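Local coordinates for GP37 (Pseudomonas phage phikz, PDB 5FT0), which probably inhibits host RNase E, and with it the RNA degradosome, during bacteriophage infection of Pseudomonas, at residues I30-V35 / V43-A48; E159-L164 / I227-Y232; S16-L21 / D81-V86. All coordinates share one frame; numbering follows the deposited sequence.

Contact 1 of 3, residues I30-V35 / V43-A48; sequences ISVHWV and VFVTCA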
loop_
_atom_site.group_PDB
_atom_site.type_symbol
_atom_site.label_atom_id
_atom_site.label_comp_id
_atom_site.label_asym_id
_atom_site.label_seq_id
_atom_site.Cartn_x
_atom_site.Cartn_y
_atom_site.Cartn_z
ATOM N N ILE A 30 13.875 2.391 21.753
ATOM C CA ILE A 30 13.336 1.175 21.152
ATOM C C ILE A 30 12.987 0.213 22.279
ATOM O O ILE A 30 13.824 -0.054 23.150
ATOM C CB ILE A 30 14.349 0.508 20.201
ATOM C CG1 ILE A 30 14.787 1.407 19.043
ATOM C CG2 ILE A 30 13.719 -0.718 19.579
ATOM C CD1 ILE A 30 13.826 1.453 17.886
ATOM N N SER A 31 11.772 -0.323 22.256
ATOM C CA SER A 31 11.438 -1.483 23.073
ATOM C C SER A 31 11.578 -2.724 22.200
ATOM O O SER A 31 10.949 -2.814 21.141
ATOM C CB SER A 31 10.026 -1.375 23.646
ATOM O OG SER A 31 9.707 -2.523 24.416
ATOM N N VAL A 32 12.413 -3.668 22.629
ATOM C CA VAL A 32 12.781 -4.824 21.817
ATOM C C VAL A 32 12.196 -6.084 22.437
ATOM O O VAL A 32 12.424 -6.370 23.619
ATOM C CB VAL A 32 14.308 -4.953 21.674
ATOM C CG1 VAL A 32 14.660 -6.197 20.866
ATOM C CG2 VAL A 32 14.894 -3.710 21.029
ATOM N N HIS A 33 11.450 -6.838 21.635
ATOM C CA HIS A 33 11.011 -8.181 21.977
ATOM C C HIS A 33 11.636 -9.166 21.002
ATOM O O HIS A 33 11.833 -8.855 19.823
ATOM C CB HIS A 33 9.481 -8.311 21.926
ATOM C CG HIS A 33 8.762 -7.442 22.911
ATOM N ND1 HIS A 33 8.196 -7.939 24.065
ATOM C CD2 HIS A 33 8.508 -6.112 22.910
ATOM C CE1 HIS A 33 7.627 -6.952 24.734
ATOM N NE2 HIS A 33 7.803 -5.832 24.055
ATOM N N TRP A 34 11.953 -10.360 21.497
ATOM C CA TRP A 34 12.493 -11.398 20.636
ATOM C C TRP A 34 12.145 -12.768 21.199
ATOM O O TRP A 34 11.951 -12.932 22.406
ATOM C CB TRP A 34 14.012 -11.265 20.458
ATOM C CG TRP A 34 14.806 -11.419 21.716
ATOM C CD1 TRP A 34 15.129 -10.438 22.607
ATOM C CD2 TRP A 34 15.401 -12.625 22.213
ATOM N NE1 TRP A 34 15.879 -10.959 23.633
ATOM C CE2 TRP A 34 16.062 -12.299 23.416
ATOM C CE3 TRP A 34 15.437 -13.949 21.761
ATOM C CZ2 TRP A 34 16.749 -13.248 24.170
ATOM C CZ3 TRP A 34 16.120 -14.889 22.513
ATOM C CH2 TRP A 34 16.767 -14.534 23.703
ATOM N N VAL A 35 12.066 -13.747 20.302
ATOM C CA VAL A 35 11.766 -15.128 20.656
ATOM C C VAL A 35 12.587 -16.039 19.753
ATOM O O VAL A 35 12.748 -15.766 18.559
ATOM C CB VAL A 35 10.252 -15.427 20.539
ATOM C CG1 VAL A 35 9.719 -14.988 19.183
ATOM C CG2 VAL A 35 9.972 -16.906 20.775
ATOM N N VAL A 43 15.902 -16.384 15.191
ATOM C CA VAL A 43 15.437 -15.433 16.192
ATOM C C VAL A 43 14.546 -14.423 15.486
ATOM O O VAL A 43 14.966 -13.797 14.504
ATOM C CB VAL A 43 16.604 -14.728 16.904
ATOM C CG1 VAL A 43 16.082 -13.671 17.865
ATOM C CG2 VAL A 43 17.471 -15.739 17.641
ATOM N N PHE A 44 13.319 -14.279 15.971
ATOM C CA PHE A 44 12.405 -13.253 15.491
ATOM C C PHE A 44 12.459 -12.073 16.449
ATOM O O PHE A 44 12.369 -12.258 17.665
ATOM C CB PHE A 44 10.976 -13.786 15.382
ATOM C CG PHE A 44 9.997 -12.777 14.853
ATOM C CD1 PHE A 44 9.932 -12.504 13.497
ATOM C CD2 PHE A 44 9.155 -12.091 15.713
ATOM C CE1 PHE A 44 9.037 -11.573 13.006
ATOM C CE2 PHE A 44 8.258 -11.158 15.228
ATOM C CZ PHE A 44 8.198 -10.898 13.873
ATOM N N VAL A 45 12.613 -10.870 15.899
ATOM C CA VAL A 45 12.805 -9.658 16.686
ATOM C C VAL A 45 11.713 -8.660 16.333
ATOM O O VAL A 45 11.370 -8.494 15.158
ATOM C CB VAL A 45 14.203 -9.047 16.444
ATOM C CG1 VAL A 45 14.387 -7.778 17.262
ATOM C CG2 VAL A 45 15.287 -10.056 16.772
ATOM N N THR A 46 11.169 -7.999 17.353
ATOM C CA THR A 46 10.189 -6.935 17.180
ATOM C C THR A 46 10.688 -5.679 17.878
ATOM O O THR A 46 11.089 -5.733 19.045
ATOM C CB THR A 46 8.821 -7.345 17.737
ATOM O OG1 THR A 46 8.349 -8.503 17.037
ATOM C CG2 THR A 46 7.815 -6.214 17.575
ATOM N N CYS A 47 10.662 -4.554 17.165
ATOM C CA CYS A 47 11.123 -3.270 17.678
ATOM C C CYS A 47 9.986 -2.261 17.602
ATOM O O CYS A 47 9.358 -2.109 16.548
ATOM C CB CYS A 47 12.333 -2.764 16.887
ATOM S SG CYS A 47 13.749 -3.881 16.876
ATOM N N ALA A 48 9.729 -1.565 18.709
ATOM C CA ALA A 48 8.599 -0.652 18.807
ATOM C C ALA A 48 9.054 0.702 19.331
ATOM O O ALA A 48 9.784 0.772 20.325
ATOM C CB ALA A 48 7.508 -1.220 19.720
#

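Contact 2 of 3, residues E159-L164 / I227-Y232; sequences EEFEFL and IKIVRY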
loop_
_atom_site.group_PDB
_atom_site.type_symbol
_atom_site.label_atom_id
_atom_site.label_comp_id
_atom_site.label_asym_id
_atom_site.label_seq_id
_atom_site.Cartn_x
_atom_site.Cartn_y
_atom_site.Cartn_z
ATOM N N GLU A 159 29.979 0.381 -19.655
ATOM C CA GLU A 159 29.011 -0.109 -20.633
ATOM C C GLU A 159 28.053 -1.117 -20.018
ATOM O O GLU A 159 26.906 -1.232 -20.463
ATOM C CB GLU A 159 29.735 -0.725 -21.832
ATOM N N GLU A 160 28.496 -1.858 -18.999
ATOM C CA GLU A 160 27.574 -2.749 -18.303
ATOM C C GLU A 160 26.562 -1.967 -17.475
ATOM O O GLU A 160 25.421 -2.413 -17.314
ATOM C CB GLU A 160 28.344 -3.736 -17.426
ATOM C CG GLU A 160 29.271 -4.654 -18.207
ATOM C CD GLU A 160 29.666 -5.889 -17.423
ATOM O OE1 GLU A 160 28.760 -6.626 -16.982
ATOM O OE2 GLU A 160 30.879 -6.129 -17.253
ATOM N N PHE A 161 26.952 -0.800 -16.951
ATOM C CA PHE A 161 25.971 0.082 -16.331
ATOM C C PHE A 161 25.086 0.748 -17.376
ATOM O O PHE A 161 23.941 1.104 -17.079
ATOM C CB PHE A 161 26.671 1.133 -15.468
ATOM C CG PHE A 161 27.080 0.627 -14.113
ATOM C CD1 PHE A 161 26.199 0.686 -13.044
ATOM C CD2 PHE A 161 28.339 0.089 -13.907
ATOM C CE1 PHE A 161 26.568 0.219 -11.799
ATOM C CE2 PHE A 161 28.714 -0.379 -12.662
ATOM C CZ PHE A 161 27.828 -0.314 -11.606
ATOM N N GLU A 162 25.595 0.930 -18.598
ATOM C CA GLU A 162 24.740 1.385 -19.688
ATOM C C GLU A 162 23.716 0.324 -20.062
ATOM O O GLU A 162 22.596 0.656 -20.461
ATOM C CB GLU A 162 25.582 1.764 -20.907
ATOM C CG GLU A 162 26.438 3.005 -20.706
ATOM C CD GLU A 162 27.277 3.343 -21.923
ATOM O OE1 GLU A 162 27.256 2.563 -22.899
ATOM O OE2 GLU A 162 27.957 4.391 -21.902
ATOM N N PHE A 163 24.081 -0.952 -19.944
ATOM C CA PHE A 163 23.110 -2.018 -20.157
ATOM C C PHE A 163 22.033 -1.999 -19.078
ATOM O O PHE A 163 20.847 -2.186 -19.371
ATOM C CB PHE A 163 23.827 -3.368 -20.193
ATOM C CG PHE A 163 22.909 -4.556 -20.081
ATOM C CD1 PHE A 163 22.144 -4.966 -21.161
ATOM C CD2 PHE A 163 22.831 -5.278 -18.899
ATOM C CE1 PHE A 163 21.309 -6.066 -21.058
ATOM C CE2 PHE A 163 21.999 -6.378 -18.792
ATOM C CZ PHE A 163 21.239 -6.773 -19.871
ATOM N N LEU A 164 22.424 -1.742 -17.829
ATOM C CA LEU A 164 21.488 -1.864 -16.715
ATOM C C LEU A 164 20.472 -0.726 -16.698
ATOM O O LEU A 164 19.265 -0.965 -16.582
ATOM C CB LEU A 164 22.251 -1.911 -15.390
ATOM C CG LEU A 164 22.706 -3.277 -14.877
ATOM C CD1 LEU A 164 23.347 -3.133 -13.504
ATOM C CD2 LEU A 164 21.538 -4.248 -14.829
ATOM N N ILE A 227 22.789 -3.081 -2.436
ATOM C CA ILE A 227 22.090 -2.275 -3.426
ATOM C C ILE A 227 21.682 -3.196 -4.564
ATOM O O ILE A 227 22.525 -3.909 -5.122
ATOM C CB ILE A 227 22.964 -1.120 -3.947
ATOM C CG1 ILE A 227 23.379 -0.203 -2.797
ATOM C CG2 ILE A 227 22.223 -0.340 -5.018
ATOM C CD1 ILE A 227 24.217 0.973 -3.235
ATOM N N LYS A 228 20.396 -3.193 -4.897
ATOM C CA LYS A 228 19.870 -3.989 -5.997
ATOM C C LYS A 228 19.485 -3.067 -7.141
ATOM O O LYS A 228 18.815 -2.052 -6.926
ATOM C CB LYS A 228 18.658 -4.817 -5.567
ATOM C CG LYS A 228 18.079 -5.660 -6.703
ATOM C CD LYS A 228 16.884 -6.491 -6.259
ATOM C CE LYS A 228 15.643 -5.644 -6.088
ATOM N NZ LYS A 228 14.460 -6.476 -5.727
ATOM N N ILE A 229 19.915 -3.417 -8.349
ATOM C CA ILE A 229 19.560 -2.692 -9.560
ATOM C C ILE A 229 18.872 -3.668 -10.503
ATOM O O ILE A 229 19.348 -4.793 -10.698
ATOM C CB ILE A 229 20.794 -2.054 -10.222
ATOM C CG1 ILE A 229 21.503 -1.139 -9.223
ATOM C CG2 ILE A 229 20.388 -1.269 -11.462
ATOM C CD1 ILE A 229 22.787 -0.550 -9.743
ATOM N N VAL A 230 17.751 -3.242 -11.078
ATOM C CA VAL A 230 16.923 -4.095 -11.922
ATOM C C VAL A 230 16.870 -3.499 -13.320
ATOM O O VAL A 230 16.566 -2.312 -13.485
ATOM C CB VAL A 230 15.500 -4.253 -11.353
ATOM C CG1 VAL A 230 14.691 -5.224 -12.208
ATOM C CG2 VAL A 230 15.554 -4.718 -9.907
ATOM N N ARG A 231 17.171 -4.321 -14.320
ATOM C CA ARG A 231 16.892 -4.004 -15.712
ATOM C C ARG A 231 15.780 -4.921 -16.194
ATOM O O ARG A 231 15.870 -6.143 -16.040
ATOM C CB ARG A 231 18.127 -4.178 -16.594
ATOM C CG ARG A 231 17.889 -3.774 -18.044
ATOM C CD ARG A 231 18.846 -4.492 -18.974
ATOM N NE ARG A 231 18.933 -3.850 -20.283
ATOM C CZ ARG A 231 18.268 -4.252 -21.362
ATOM N NH1 ARG A 231 17.460 -5.303 -21.297
ATOM N NH2 ARG A 231 18.414 -3.604 -22.510
ATOM N N TYR A 232 14.734 -4.334 -16.762
ATOM C CA TYR A 232 13.596 -5.107 -17.222
ATOM C C TYR A 232 13.809 -5.526 -18.678
ATOM O O TYR A 232 14.821 -5.197 -19.301
ATOM C CB TYR A 232 12.314 -4.307 -17.004
ATOM C CG TYR A 232 12.068 -4.032 -15.534
ATOM C CD1 TYR A 232 11.525 -5.009 -14.708
ATOM C CD2 TYR A 232 12.410 -2.810 -14.966
ATOM C CE1 TYR A 232 11.311 -4.773 -13.364
ATOM C CE2 TYR A 232 12.199 -2.563 -13.620
ATOM C CZ TYR A 232 11.651 -3.548 -12.825
ATOM O OH TYR A 232 11.440 -3.313 -11.487
HETATM O O HOH W 1 17.119 -0.008 -15.437
#

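Contact 3 of 3, residues S16-L21 / D81-V86; sequences SKLDGL and DNLKYV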
loop_
_atom_site.group_PDB
_atom_site.type_symbol
_atom_site.label_atom_id
_atom_site.label_comp_id
_atom_site.label_asym_id
_atom_site.label_seq_id
_atom_site.Cartn_x
_atom_site.Cartn_y
_atom_site.Cartn_z
ATOM N N SER A 16 27.362 8.009 15.771
ATOM C CA SER A 16 28.376 9.058 15.763
ATOM C C SER A 16 29.755 8.542 15.371
ATOM O O SER A 16 30.627 9.351 15.037
ATOM C CB SER A 16 28.449 9.732 17.135
ATOM O OG SER A 16 28.970 8.843 18.110
ATOM N N LYS A 17 29.976 7.230 15.407
ATOM C CA LYS A 17 31.245 6.677 14.953
ATOM C C LYS A 17 31.324 6.556 13.438
ATOM O O LYS A 17 32.407 6.283 12.910
ATOM C CB LYS A 17 31.485 5.315 15.611
ATOM C CG LYS A 17 31.762 5.428 17.102
ATOM C CD LYS A 17 31.571 4.120 17.844
ATOM C CE LYS A 17 31.651 4.358 19.349
ATOM N NZ LYS A 17 31.400 3.121 20.135
ATOM N N LEU A 18 30.216 6.766 12.729
ATOM C CA LEU A 18 30.214 6.722 11.273
ATOM C C LEU A 18 30.774 8.025 10.715
ATOM O O LEU A 18 30.251 9.108 11.005
ATOM C CB LEU A 18 28.803 6.482 10.743
ATOM C CG LEU A 18 28.199 5.091 10.944
ATOM C CD1 LEU A 18 26.792 5.039 10.373
ATOM C CD2 LEU A 18 29.077 4.034 10.299
ATOM N N ASP A 19 31.836 7.915 9.917
ATOM C CA ASP A 19 32.365 9.063 9.190
ATOM C C ASP A 19 31.293 9.702 8.316
ATOM O O ASP A 19 30.510 9.011 7.659
ATOM C CB ASP A 19 33.541 8.630 8.315
ATOM C CG ASP A 19 34.879 8.835 8.987
ATOM O OD1 ASP A 19 34.946 8.793 10.237
ATOM O OD2 ASP A 19 35.866 9.039 8.254
ATOM N N GLY A 20 31.270 11.033 8.306
ATOM C CA GLY A 20 30.423 11.780 7.401
ATOM C C GLY A 20 28.942 11.762 7.708
ATOM O O GLY A 20 28.160 12.311 6.920
ATOM N N LEU A 21 28.524 11.159 8.815
ATOM C CA LEU A 21 27.119 11.154 9.203
ATOM C C LEU A 21 26.848 12.352 10.105
ATOM O O LEU A 21 27.453 12.479 11.174
ATOM C CB LEU A 21 26.747 9.853 9.912
ATOM C CG LEU A 21 25.281 9.753 10.339
ATOM C CD1 LEU A 21 24.356 9.957 9.145
ATOM C CD2 LEU A 21 24.998 8.415 11.010
ATOM N N ASP A 81 20.904 1.209 8.362
ATOM C CA ASP A 81 19.792 2.052 7.934
ATOM C C ASP A 81 20.205 3.508 7.755
ATOM O O ASP A 81 19.593 4.232 6.962
ATOM C CB ASP A 81 18.649 1.961 8.946
ATOM C CG ASP A 81 17.501 1.110 8.453
ATOM O OD1 ASP A 81 17.202 1.167 7.240
ATOM O OD2 ASP A 81 16.892 0.393 9.275
ATOM N N ASN A 82 21.220 3.963 8.483
ATOM C CA ASN A 82 21.599 5.367 8.452
ATOM C C ASN A 82 22.784 5.656 7.544
ATOM O O ASN A 82 23.152 6.826 7.393
ATOM C CB ASN A 82 21.896 5.859 9.871
ATOM C CG ASN A 82 20.630 6.159 10.649
ATOM O OD1 ASN A 82 20.085 7.258 10.562
ATOM N ND2 ASN A 82 20.145 5.173 11.398
ATOM N N LEU A 83 23.380 4.628 6.933
ATOM C CA LEU A 83 24.408 4.859 5.923
ATOM C C LEU A 83 23.874 5.693 4.768
ATOM O O LEU A 83 24.631 6.448 4.149
ATOM C CB LEU A 83 24.947 3.528 5.399
ATOM C CG LEU A 83 25.732 2.677 6.392
ATOM C CD1 LEU A 83 26.121 1.342 5.763
ATOM C CD2 LEU A 83 26.960 3.434 6.876
ATOM N N LYS A 84 22.578 5.568 4.469
ATOM C CA LYS A 84 21.958 6.349 3.406
ATOM C C LYS A 84 22.098 7.847 3.629
ATOM O O LYS A 84 22.049 8.613 2.661
ATOM C CB LYS A 84 20.473 5.998 3.292
ATOM C CG LYS A 84 20.181 4.757 2.478
ATOM C CD LYS A 84 18.736 4.330 2.668
ATOM C CE LYS A 84 18.523 3.769 4.065
ATOM N NZ LYS A 84 17.089 3.759 4.458
ATOM N N TYR A 85 22.265 8.281 4.876
ATOM C CA TYR A 85 22.327 9.696 5.207
ATOM C C TYR A 85 23.751 10.208 5.372
ATOM O O TYR A 85 23.937 11.395 5.658
ATOM C CB TYR A 85 21.512 9.965 6.474
ATOM C CG TYR A 85 20.100 9.435 6.371
ATOM C CD1 TYR A 85 19.234 9.905 5.391
ATOM C CD2 TYR A 85 19.636 8.455 7.239
ATOM C CE1 TYR A 85 17.943 9.421 5.283
ATOM C CE2 TYR A 85 18.346 7.965 7.139
ATOM C CZ TYR A 85 17.504 8.453 6.159
ATOM O OH TYR A 85 16.219 7.971 6.055
ATOM N N VAL A 86 24.754 9.346 5.199
ATOM C CA VAL A 86 26.133 9.809 5.132
ATOM C C VAL A 86 26.276 10.751 3.947
ATOM O O VAL A 86 25.816 10.445 2.839
ATOM C CB VAL A 86 27.090 8.611 5.030
ATOM C CG1 VAL A 86 28.490 9.069 4.662
ATOM C CG2 VAL A 86 27.114 7.839 6.346
#

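Contact 1 of 3, residues I30-V35 / V43-A48
V43 and W34 meet where strand 42-48 sets out beside strand 30-37: the CG1 methyl of V43 lies 4.0 Å from CE3 of the indole, approaching it obliquely. W34 has CG in the crowded position between its backbone N and carbonyl carbon (chi1 63°); from there the indole leads away from the neighbouring strand, leaving CB and CE3 to make its side-chain contacts with V45 and V43, and NE1 is hydrogen-bonded to D67. F44 then pairs with V35 through two backbone bonds, and its N reaches V35 O at 3.0 Å. F44 O does double duty, taking the N-H of V35 and also a close CA-H contact from W34, with CA 3.1 Å from the oxygen. Between the side chains of this pair, CB of F44 touches CG1 of V35, while the phenyl ring leads away from strand 30-37; F44 also packs on T58 of strand 55-59. Next comes V45, whose CG1, anti to the backbone N, meets CG1 of V32 at 3.9 Å; its CG2 turns to CB of W34 at 4.1 Å. At T46 the backbone bonds are the shortest of the set: T46 N sits 2.7 Å from H33 O, and H33 N returns a bond to T46 O. C47 brings its CB to 3.7 Å from CG2 of I30, with SG close to both I30 and V32. A48 closes the register against S31 by another reciprocal pair, the bond from S31 N to A48 O being almost straight at 174°. The side chains of V32, W34, V45 and C47 share one face, covered by V70 and V74. This regular antiparallel beta hairpin forms the two central strands of a four-stranded antiparallel sheet with helix 67-82 packed on one face.

Contact 2 of 3, residues E159-L164 / I227-Y232
R231, near the end of strand 220-232, reaches across to F163 and L164 in helix 158-187, where that long helix packs across the large antiparallel sheet. Its CB lies against the backbone carbonyl of L164, 3.4 Å from O, and 3.8 Å from L164 CD2. CG stands anti to the backbone N (chi1 -177°) and continues past the carbonyl oxygens of both L164 and F163. An extended chi2 carries CD over the phenyl face of F163, and the chain stays extended on to NE: CD lies 3.6 Å from the ring centroid in a CH-pi contact, close to the ring normal. NE then does two things at once. It donates to F163 O at 2.7 Å, a short but bent bond (138° at the hydrogen), with that oxygen at the edge of the guanidinium and in its plane. It also sits 3.3 Å from F163 CE1, over the same ring. Beyond it, CZ and the two terminal nitrogens draw off toward the CE1 rim, the guanidinium and ring planes being only 4° apart. Backbone and side chain of F163 thus fix the rotation of the arginine head together, one from its edge and the other from a face. Away from the arginine the contact turns apolar. L164 CD1 meets I229 CG2 at 4.0 Å, the two side chains crossing at about a right angle, and CD1 of I229 reaches the F161 ring, which in turn makes an edge-to-face pair with F153. V209 and F211 of the adjoining strand 206-217 extend this buried layer along the helix. Strand and helix are also joined through a water molecule that donates both its protons, one to L164 O at 2.6 Å and one to V230 O at 3.1 Å.

Contact 3 of 3, residues S16-L21 / D81-V86
N82 O accepts the N-H of Y85 at 3.0 Å, and the CD1 methyl of L21 rests against the same oxygen at 3.8 Å. L21 has CG anti to its backbone N (chi1 -179°); beyond CG, CD1 also lies 3.9 Å from CB of Y85, while CD2 faces CB of N82. Its own CB meets V86 CG2 at 4.1 Å. L18 CD1 touches L83 CD2 at 3.9 Å, the two leucines crossing at about a right angle beside Y183 of helix 158-187, whose hydroxyl is hydrogen-bonded to D19 O. V86 packs against the turn backbone, its CG1 3.6 Å from that same D19 O. G20, with its positive phi of 72°, brings bare backbone close to V86, and a backbone hydrogen bond links it to D87. The amide of N82 is anchored as well, ND2 on I78 O and OD1 on the N-H of H25. Residues 18-21 form a type II beta turn, set here against the corner where helix 67-82 gives way to helix 87-98, with V86 at the N-cap position of the second helix.

In the fold
Along the chain, contact 1 is nested in the loop that contact 3 closes, and contact 2 follows both. Contacts 1 and 2 lie on opposite sides of the chain's centre, their centres 36 Å apart, and belong to different sheets: the small four-stranded one and the large seven-stranded one. Contact 3 lies off the line between them, 23 Å from contact 1 and 26 Å from contact 2, centre to centre. Two helices connect them: helix 67-82 covers the hairpin of contact 1 and runs into contact 3, while helix 158-187 starts at contact 2 and brings Y183 and F184 to contact 3. Contact 3 therefore sits where the helical layers of the two sheets meet.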